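Local coordinates for protein DNA polymerase III subunit delta (Bacillus subtilis, PDB 3ZH9) that probably acts as the wrench that opens the ring-shaped beta subunit dimer when the ATP-hydrolysing loading complex places it on primed DNA, at residues 146-151 and 285-290; 103-108 and 113-118. All blocks are in the same frame, centred on the assembly; numbering follows the deposited sequence.

Contact 1: 146-151 and 285-290; sequences LNAKET and HPFRVK. With SO4 (sulfate ion), chain E.
A single ring, that of F287, is wedged against the start of helix 148-160, and no direct hydrogen bond joins the two segments: their polar link is one water. Each segment contains the start of a helix, and the first is closed by a capping box, E150 N donating to N147 OD1 (2.8 Å) nearly in line with its C=O bond, while N147 N returns a bond to the anti lone pair of E150 OE1. K144 forms a salt bridge with the other oxygen of E150.

With CG anti to the backbone N (chi1 -177°), F287 reaches out from its helix until CE2 lies 3.9 Å from A148 CA, the ring meeting the A148 backbone at a slant. T151 crosses it at about a right angle, OG1 lying 4.2 Å from F287 CD2. That hydroxyl also donates to N147 O from above the carbonyl plane, so this oxygen takes two bonds, the other from T151 N. With an alanine at T151, N147 O would probably be left with its backbone donor alone, and a gap would open beside the ring of F287. V175 of helix 168-177 touches both T151 and F287.

On the far side of H285 a sulfate, probably from the crystallisation liquor, occupies the start of helix 286-296. H285 N donates to O1 and O4, R288 NH1 adds a weak bond to O2, and O3 lies in the plane of the imidazole at its CD2 edge. Between the segments, the bridging water donates to L146 O at 2.8 Å and accepts from F287 N at 3.1 Å.

Contact 2: 103-108 and 113-118; sequences ESYIQS and TVFVLL
Y105 of helix 99-107 leans across F115 of strand 113-119, and this aromatic pair is the tight part of the contact. The ring centroids are 5.0 Å apart with planes at 42°, an oblique meeting. One corner of the tyrosine does the touching: CE2 comes to 3.7 Å from F115 CD2, while CD2 of Y105 sits above one face of the phenylalanine, offset toward its rim. Both residues hold CG anti to the backbone N (chi1 -179° for Y105, -169° for F115), which sends the two rings into the space between helix and strand.

Farther out, the phenol oxygen lies against the methyl of T113, with Y105 OH 3.5 Å from T113 CG2. The same oxygen is hydrogen-bonded to A110 N in the connecting loop and to a water 2.6 Å away that also lies 2.9 Å from T113 O, within hydrogen-bonding distance. Apolar ring and polar tip are therefore both fixed in a buried setting. T113 OG1 has its own partner in A66 O.

The packing slackens beside this core. I106 and L117 make no close contact across the two segments, and both instead touch L134 of helix 129-137. S104 and Q107 on the outer side of the helix, and S108 just after its end, are exposed, well away from the strand, which lies deep in the sheet and bonds through its backbone to V78 on one neighbouring strand and Y18 on another. Strand 76-81, helix 99-107 and strand 113-119 make a beta-alpha-beta crossover within a parallel sheet of order 2-3-4-1-5, the pattern of the AAA+ branch of P-loop NTPase folds.

Overall arrangement
The two contacts follow each other along the chain and do not touch: their centres are 32 Å apart and their nearest atoms about 13 Å. Contact 2 is local, its segments only five residues apart in sequence, and belongs to the interior of the P-loop-type sheet domain, 26 Å from the chain's centre. Contact 1 is long-range, bringing together segments 134 residues apart at a surface contact about 10 Å from that centre. It sets the start of helix 148-160, which follows the last strand of the five-stranded sheet, against helix 286-296 of the C-terminal family region. The sulfate lies at contact 1, where its bonds to the two segments all come from H285 and R288.

Contact 1: 146-151 and 285-290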
ATOM      1  N   LEU A 146      -2.710   7.712  -0.476  1.00 40.02           N
ATOM      2  CA  LEU A 146      -2.475   8.993  -1.107  1.00 40.87           C
ATOM      3  C   LEU A 146      -3.027   9.009  -2.520  1.00 45.26           C
ATOM      4  O   LEU A 146      -3.151   7.968  -3.174  1.00 44.09           O
ATOM      5  CB  LEU A 146      -0.973   9.314  -1.136  1.00 35.45           C
ATOM      6  CG  LEU A 146      -0.237   9.192   0.192  1.00 42.00           C
ATOM      7  CD1 LEU A 146       1.232   9.513  -0.003  1.00 39.48           C
ATOM      8  CD2 LEU A 146      -0.873  10.101   1.268  1.00 44.15           C
ATOM      9  N   ASN A 147      -3.388  10.202  -2.970  1.00 48.55           N
ATOM     10  CA  ASN A 147      -3.699  10.406  -4.368  1.00 49.73           C
ATOM     11  C   ASN A 147      -2.412  10.758  -5.086  1.00 44.34           C
ATOM     12  O   ASN A 147      -1.340  10.861  -4.467  1.00 43.55           O
ATOM     13  CB  ASN A 147      -4.744  11.509  -4.548  1.00 54.23           C
ATOM     14  CG  ASN A 147      -4.318  12.835  -3.937  1.00 53.89           C
ATOM     15  OD1 ASN A 147      -3.131  13.163  -3.882  1.00 52.07           O
ATOM     16  ND2 ASN A 147      -5.294  13.609  -3.476  1.00 50.51           N
ATOM     17  N   ALA A 148      -2.524  10.952  -6.390  1.00 44.86           N
ATOM     18  CA  ALA A 148      -1.372  11.226  -7.237  1.00 44.36           C
ATOM     19  C   ALA A 148      -0.502  12.352  -6.675  1.00 47.52           C
ATOM     20  O   ALA A 148       0.707  12.189  -6.520  1.00 45.92           O
ATOM     21  CB  ALA A 148      -1.837  11.560  -8.658  1.00 40.66           C
ATOM     22  N   LYS A 149      -1.117  13.491  -6.368  1.00 49.10           N
ATOM     23  CA  LYS A 149      -0.355  14.658  -5.925  1.00 53.25           C
ATOM     24  C   LYS A 149       0.319  14.414  -4.582  1.00 54.63           C
ATOM     25  O   LYS A 149       1.477  14.776  -4.389  1.00 56.21           O
ATOM     26  CB  LYS A 149      -1.248  15.895  -5.848  1.00 61.15           C
ATOM     27  CG  LYS A 149      -0.543  17.124  -5.298  1.00 68.81           C
ATOM     28  N   GLU A 150      -0.414  13.803  -3.655  1.00 49.10           N
ATOM     29  CA  GLU A 150       0.129  13.493  -2.333  1.00 47.72           C
ATOM     30  C   GLU A 150       1.299  12.528  -2.467  1.00 43.72           C
ATOM     31  O   GLU A 150       2.271  12.604  -1.714  1.00 37.81           O
ATOM     32  CB  GLU A 150      -0.953  12.891  -1.432  1.00 50.47           C
ATOM     33  CG  GLU A 150      -2.051  13.874  -1.046  1.00 63.47           C
ATOM     34  CD  GLU A 150      -3.281  13.198  -0.456  1.00 66.87           C
ATOM     35  OE1 GLU A 150      -3.633  12.084  -0.899  1.00 65.27           O
ATOM     36  OE2 GLU A 150      -3.904  13.792   0.446  1.00 71.69           O
ATOM     37  N   THR A 151       1.194  11.623  -3.438  1.00 41.62           N
ATOM     38  CA  THR A 151       2.213  10.612  -3.648  1.00 36.09           C
ATOM     39  C   THR A 151       3.525  11.254  -4.100  1.00 36.85           C
ATOM     40  O   THR A 151       4.598  10.833  -3.684  1.00 37.77           O
ATOM     41  CB  THR A 151       1.738   9.512  -4.629  1.00 37.91           C
ATOM     42  OG1 THR A 151       0.552   8.904  -4.109  1.00 37.82           O
ATOM     43  CG2 THR A 151       2.796   8.436  -4.773  1.00 31.73           C
ATOM     44  N   HIS A 285      -6.135   0.360  -3.885  1.00 41.72           N
ATOM     45  CA  HIS A 285      -5.598   1.695  -3.622  1.00 48.09           C
ATOM     46  C   HIS A 285      -6.246   2.724  -4.542  1.00 42.94           C
ATOM     47  O   HIS A 285      -6.371   2.497  -5.747  1.00 44.35           O
ATOM     48  CB  HIS A 285      -4.073   1.730  -3.772  1.00 52.43           C
ATOM     49  CG  HIS A 285      -3.338   1.315  -2.535  1.00 73.29           C
ATOM     50  ND1 HIS A 285      -3.147   2.162  -1.462  1.00 82.89           N
ATOM     51  CD2 HIS A 285      -2.748   0.143  -2.198  1.00 78.15           C
ATOM     52  CE1 HIS A 285      -2.475   1.529  -0.517  1.00 85.05           C
ATOM     53  NE2 HIS A 285      -2.219   0.303  -0.939  1.00 85.64           N
ATOM     54  N   PRO A 286      -6.666   3.857  -3.966  1.00 41.72           N
ATOM     55  CA  PRO A 286      -7.329   4.960  -4.677  1.00 46.21           C
ATOM     56  C   PRO A 286      -6.534   5.445  -5.896  1.00 45.55           C
ATOM     57  O   PRO A 286      -7.130   5.878  -6.880  1.00 43.63           O
ATOM     58  CB  PRO A 286      -7.387   6.069  -3.618  1.00 47.10           C
ATOM     59  CG  PRO A 286      -7.329   5.356  -2.311  1.00 48.46           C
ATOM     60  CD  PRO A 286      -6.444   4.168  -2.545  1.00 49.01           C
ATOM     61  N   PHE A 287      -5.206   5.379  -5.823  1.00 41.47           N
ATOM     62  CA  PHE A 287      -4.358   5.780  -6.945  1.00 42.04           C
ATOM     63  C   PHE A 287      -4.696   4.956  -8.184  1.00 47.11           C
ATOM     64  O   PHE A 287      -4.827   5.491  -9.300  1.00 46.43           O
ATOM     65  CB  PHE A 287      -2.878   5.596  -6.588  1.00 44.60           C
ATOM     66  CG  PHE A 287      -1.936   6.059  -7.663  1.00 49.92           C
ATOM     67  CD1 PHE A 287      -1.729   5.298  -8.796  1.00 43.02           C
ATOM     68  CD2 PHE A 287      -1.246   7.259  -7.529  1.00 55.36           C
ATOM     69  CE1 PHE A 287      -0.862   5.725  -9.791  1.00 46.56           C
ATOM     70  CE2 PHE A 287      -0.382   7.688  -8.510  1.00 54.86           C
ATOM     71  CZ  PHE A 287      -0.188   6.922  -9.644  1.00 49.16           C
ATOM     72  N   ARG A 288      -4.827   3.648  -7.979  1.00 41.63           N
ATOM     73  CA  ARG A 288      -5.129   2.722  -9.067  1.00 41.26           C
ATOM     74  C   ARG A 288      -6.628   2.781  -9.462  1.00 39.80           C
ATOM     75  O   ARG A 288      -6.996   2.595 -10.636  1.00 36.71           O
ATOM     76  CB  ARG A 288      -4.677   1.302  -8.681  1.00 52.69           C
ATOM     77  CG  ARG A 288      -4.949   0.252  -9.743  1.00 71.69           C
ATOM     78  CD  ARG A 288      -3.918  -0.884  -9.762  1.00 78.08           C
ATOM     79  NE  ARG A 288      -4.255  -1.850 -10.807  1.00 72.51           N
ATOM     80  CZ  ARG A 288      -4.800  -3.041 -10.578  1.00 78.27           C
ATOM     81  NH1 ARG A 288      -5.043  -3.427  -9.327  1.00 74.61           N
ATOM     82  NH2 ARG A 288      -5.094  -3.851 -11.601  1.00 73.49           N
ATOM     83  N   VAL A 289      -7.488   3.075  -8.492  1.00 33.82           N
ATOM     84  CA  VAL A 289      -8.906   3.248  -8.800  1.00 33.79           C
ATOM     85  C   VAL A 289      -9.116   4.476  -9.705  1.00 35.75           C
ATOM     86  O   VAL A 289      -9.898   4.433 -10.656  1.00 34.70           O
ATOM     87  CB  VAL A 289      -9.761   3.371  -7.531  1.00 35.70           C
ATOM     88  CG1 VAL A 289     -11.159   3.874  -7.870  1.00 33.36           C
ATOM     89  CG2 VAL A 289      -9.808   2.026  -6.778  1.00 39.21           C
ATOM     90  N   LYS A 290      -8.398   5.559  -9.422  1.00 36.94           N
ATOM     91  CA  LYS A 290      -8.488   6.764 -10.251  1.00 41.74           C
ATOM     92  C   LYS A 290      -8.170   6.470 -11.717  1.00 45.98           C
ATOM     93  O   LYS A 290      -8.884   6.920 -12.621  1.00 43.11           O
ATOM     94  CB  LYS A 290      -7.578   7.875  -9.718  1.00 47.33           C
ATOM     95  CG  LYS A 290      -7.714   9.179 -10.476  1.00 54.83           C
ATOM     96  CD  LYS A 290      -9.185   9.560 -10.618  1.00 67.66           C
ATOM     97  CE  LYS A 290      -9.385  10.625 -11.687  1.00 74.73           C
TER
HETATM   98  S   SO4 E1343      -3.771  -2.079  -5.395  1.00149.25           S
HETATM   99  O1  SO4 E1343      -4.889  -2.415  -4.519  1.00146.40           O
HETATM  100  O2  SO4 E1343      -3.638  -3.103  -6.430  1.00148.90           O
HETATM  101  O3  SO4 E1343      -2.544  -2.014  -4.609  1.00150.59           O
HETATM  102  O4  SO4 E1343      -4.014  -0.780  -6.016  1.00152.03           O
HETATM  103  O   HOH W   1      -3.406   5.135  -3.270  1.00 48.24           O

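Contact 2: 103-108 and 113-118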
ATOM      1  N   GLU A 103      -7.670   1.986  28.403  1.00 49.02           N
ATOM      2  CA  GLU A 103      -7.735   3.415  28.688  1.00 51.40           C
ATOM      3  C   GLU A 103      -6.869   3.725  29.890  1.00 52.46           C
ATOM      4  O   GLU A 103      -6.093   4.676  29.869  1.00 52.07           O
ATOM      5  CB  GLU A 103      -9.156   3.866  29.005  1.00 65.37           C
ATOM      6  CG  GLU A 103     -10.199   3.471  27.995  1.00 81.04           C
ATOM      7  CD  GLU A 103     -11.555   4.059  28.327  1.00 89.93           C
ATOM      8  OE1 GLU A 103     -11.595   5.029  29.113  1.00 92.32           O
ATOM      9  OE2 GLU A 103     -12.577   3.553  27.809  1.00 91.01           O
ATOM     10  N   SER A 104      -7.021   2.928  30.948  1.00 48.79           N
ATOM     11  CA  SER A 104      -6.224   3.103  32.156  1.00 50.50           C
ATOM     12  C   SER A 104      -4.737   3.008  31.870  1.00 41.04           C
ATOM     13  O   SER A 104      -3.964   3.813  32.367  1.00 42.85           O
ATOM     14  CB  SER A 104      -6.594   2.060  33.217  1.00 63.19           C
ATOM     15  OG  SER A 104      -7.795   2.412  33.879  1.00 76.73           O
ATOM     16  N   TYR A 105      -4.341   2.006  31.085  1.00 45.69           N
ATOM     17  CA  TYR A 105      -2.931   1.827  30.741  1.00 43.85           C
ATOM     18  C   TYR A 105      -2.338   3.016  29.976  1.00 38.01           C
ATOM     19  O   TYR A 105      -1.269   3.498  30.336  1.00 39.59           O
ATOM     20  CB  TYR A 105      -2.668   0.535  29.941  1.00 46.77           C
ATOM     21  CG  TYR A 105      -1.193   0.399  29.630  1.00 41.48           C
ATOM     22  CD1 TYR A 105      -0.318  -0.166  30.555  1.00 39.59           C
ATOM     23  CD2 TYR A 105      -0.661   0.904  28.453  1.00 34.00           C
ATOM     24  CE1 TYR A 105       1.041  -0.258  30.297  1.00 38.82           C
ATOM     25  CE2 TYR A 105       0.694   0.828  28.190  1.00 29.91           C
ATOM     26  CZ  TYR A 105       1.542   0.243  29.108  1.00 34.57           C
ATOM     27  OH  TYR A 105       2.891   0.161  28.855  1.00 35.20           O
ATOM     28  N   ILE A 106      -2.996   3.471  28.913  1.00 43.32           N
ATOM     29  CA  ILE A 106      -2.395   4.543  28.108  1.00 45.63           C
ATOM     30  C   ILE A 106      -2.359   5.855  28.888  1.00 40.93           C
ATOM     31  O   ILE A 106      -1.542   6.725  28.620  1.00 41.23           O
ATOM     32  CB  ILE A 106      -3.075   4.762  26.732  1.00 49.56           C
ATOM     33  CG1 ILE A 106      -4.339   5.600  26.869  1.00 42.88           C
ATOM     34  CG2 ILE A 106      -3.317   3.420  25.960  1.00 33.46           C
ATOM     35  CD1 ILE A 106      -4.876   6.016  25.516  1.00 31.62           C
ATOM     36  N   GLN A 107      -3.237   5.973  29.872  1.00 44.93           N
ATOM     37  CA  GLN A 107      -3.263   7.158  30.723  1.00 54.37           C
ATOM     38  C   GLN A 107      -2.126   7.141  31.738  1.00 46.56           C
ATOM     39  O   GLN A 107      -1.684   8.184  32.206  1.00 47.83           O
ATOM     40  CB  GLN A 107      -4.622   7.268  31.413  1.00 62.93           C
ATOM     41  CG  GLN A 107      -5.765   7.371  30.411  1.00 72.51           C
ATOM     42  CD  GLN A 107      -7.134   7.241  31.049  1.00 83.43           C
ATOM     43  OE1 GLN A 107      -7.268   6.795  32.194  1.00 84.30           O
ATOM     44  NE2 GLN A 107      -8.168   7.631  30.305  1.00 85.26           N
ATOM     45  N   SER A 108      -1.644   5.947  32.062  1.00 43.76           N
ATOM     46  CA  SER A 108      -0.529   5.792  32.991  1.00 45.55           C
ATOM     47  C   SER A 108       0.315   4.583  32.584  1.00 48.09           C
ATOM     48  O   SER A 108       0.249   3.528  33.223  1.00 38.18           O
ATOM     49  CB  SER A 108      -1.062   5.612  34.416  1.00 53.16           C
ATOM     50  OG  SER A 108       0.009   5.448  35.323  1.00 65.66           O
ATOM     51  N   THR A 113       8.199   0.340  28.819  1.00 30.57           N
ATOM     52  CA  THR A 113       7.528  -0.315  27.705  1.00 32.29           C
ATOM     53  C   THR A 113       7.201   0.691  26.605  1.00 33.15           C
ATOM     54  O   THR A 113       6.772   1.815  26.879  1.00 35.37           O
ATOM     55  CB  THR A 113       6.205  -0.985  28.177  1.00 31.27           C
ATOM     56  OG1 THR A 113       6.507  -2.114  28.995  1.00 36.27           O
ATOM     57  CG2 THR A 113       5.352  -1.433  26.995  1.00 33.22           C
ATOM     58  N   VAL A 114       7.430   0.294  25.363  1.00 28.34           N
ATOM     59  CA  VAL A 114       6.847   0.996  24.222  1.00 28.03           C
ATOM     60  C   VAL A 114       5.643   0.196  23.720  1.00 36.36           C
ATOM     61  O   VAL A 114       5.777  -0.940  23.241  1.00 37.75           O
ATOM     62  CB  VAL A 114       7.874   1.208  23.085  1.00 31.93           C
ATOM     63  CG1 VAL A 114       7.214   1.932  21.889  1.00 26.86           C
ATOM     64  CG2 VAL A 114       9.103   1.967  23.625  1.00 31.80           C
ATOM     65  N   PHE A 115       4.466   0.798  23.853  1.00 31.64           N
ATOM     66  CA  PHE A 115       3.189   0.155  23.532  1.00 28.87           C
ATOM     67  C   PHE A 115       2.647   0.742  22.218  1.00 35.04           C
ATOM     68  O   PHE A 115       2.360   1.948  22.136  1.00 34.90           O
ATOM     69  CB  PHE A 115       2.205   0.439  24.670  1.00 28.48           C
ATOM     70  CG  PHE A 115       0.936  -0.359  24.615  1.00 39.76           C
ATOM     71  CD1 PHE A 115      -0.165   0.106  23.896  1.00 41.25           C
ATOM     72  CD2 PHE A 115       0.824  -1.567  25.313  1.00 36.10           C
ATOM     73  CE1 PHE A 115      -1.352  -0.630  23.855  1.00 40.38           C
ATOM     74  CE2 PHE A 115      -0.351  -2.297  25.278  1.00 38.27           C
ATOM     75  CZ  PHE A 115      -1.444  -1.828  24.551  1.00 35.98           C
ATOM     76  N   VAL A 116       2.514  -0.096  21.194  1.00 34.49           N
ATOM     77  CA  VAL A 116       2.027   0.370  19.896  1.00 34.19           C
ATOM     78  C   VAL A 116       0.687  -0.262  19.504  1.00 37.09           C
ATOM     79  O   VAL A 116       0.554  -1.486  19.394  1.00 34.26           O
ATOM     80  CB  VAL A 116       3.063   0.136  18.779  1.00 41.02           C
ATOM     81  CG1 VAL A 116       4.456   0.538  19.252  1.00 28.88           C
ATOM     82  CG2 VAL A 116       3.081  -1.307  18.391  1.00 65.14           C
ATOM     83  N   LEU A 117      -0.321   0.585  19.343  1.00 34.34           N
ATOM     84  CA  LEU A 117      -1.575   0.173  18.731  1.00 33.31           C
ATOM     85  C   LEU A 117      -1.445   0.320  17.223  1.00 39.16           C
ATOM     86  O   LEU A 117      -1.185   1.413  16.719  1.00 35.20           O
ATOM     87  CB  LEU A 117      -2.718   1.058  19.200  1.00 38.74           C
ATOM     88  CG  LEU A 117      -3.350   0.626  20.508  1.00 54.53           C
ATOM     89  CD1 LEU A 117      -4.241   1.734  21.038  1.00 57.85           C
ATOM     90  CD2 LEU A 117      -4.136  -0.666  20.268  1.00 48.85           C
ATOM     91  N   LEU A 118      -1.642  -0.782  16.512  1.00 40.66           N
ATOM     92  CA  LEU A 118      -1.656  -0.758  15.060  1.00 44.91           C
ATOM     93  C   LEU A 118      -3.106  -0.950  14.606  1.00 43.03           C
ATOM     94  O   LEU A 118      -3.675  -2.033  14.758  1.00 44.53           O
ATOM     95  CB  LEU A 118      -0.737  -1.851  14.519  1.00 51.96           C
ATOM     96  CG  LEU A 118      -0.478  -1.831  13.018  1.00 66.94           C
ATOM     97  CD1 LEU A 118      -0.114  -0.429  12.572  1.00 68.10           C
ATOM     98  CD2 LEU A 118       0.623  -2.820  12.666  1.00 73.23           C
TER
HETATM   99  O   HOH W   2       4.003   2.080  27.505  1.00 30.10           O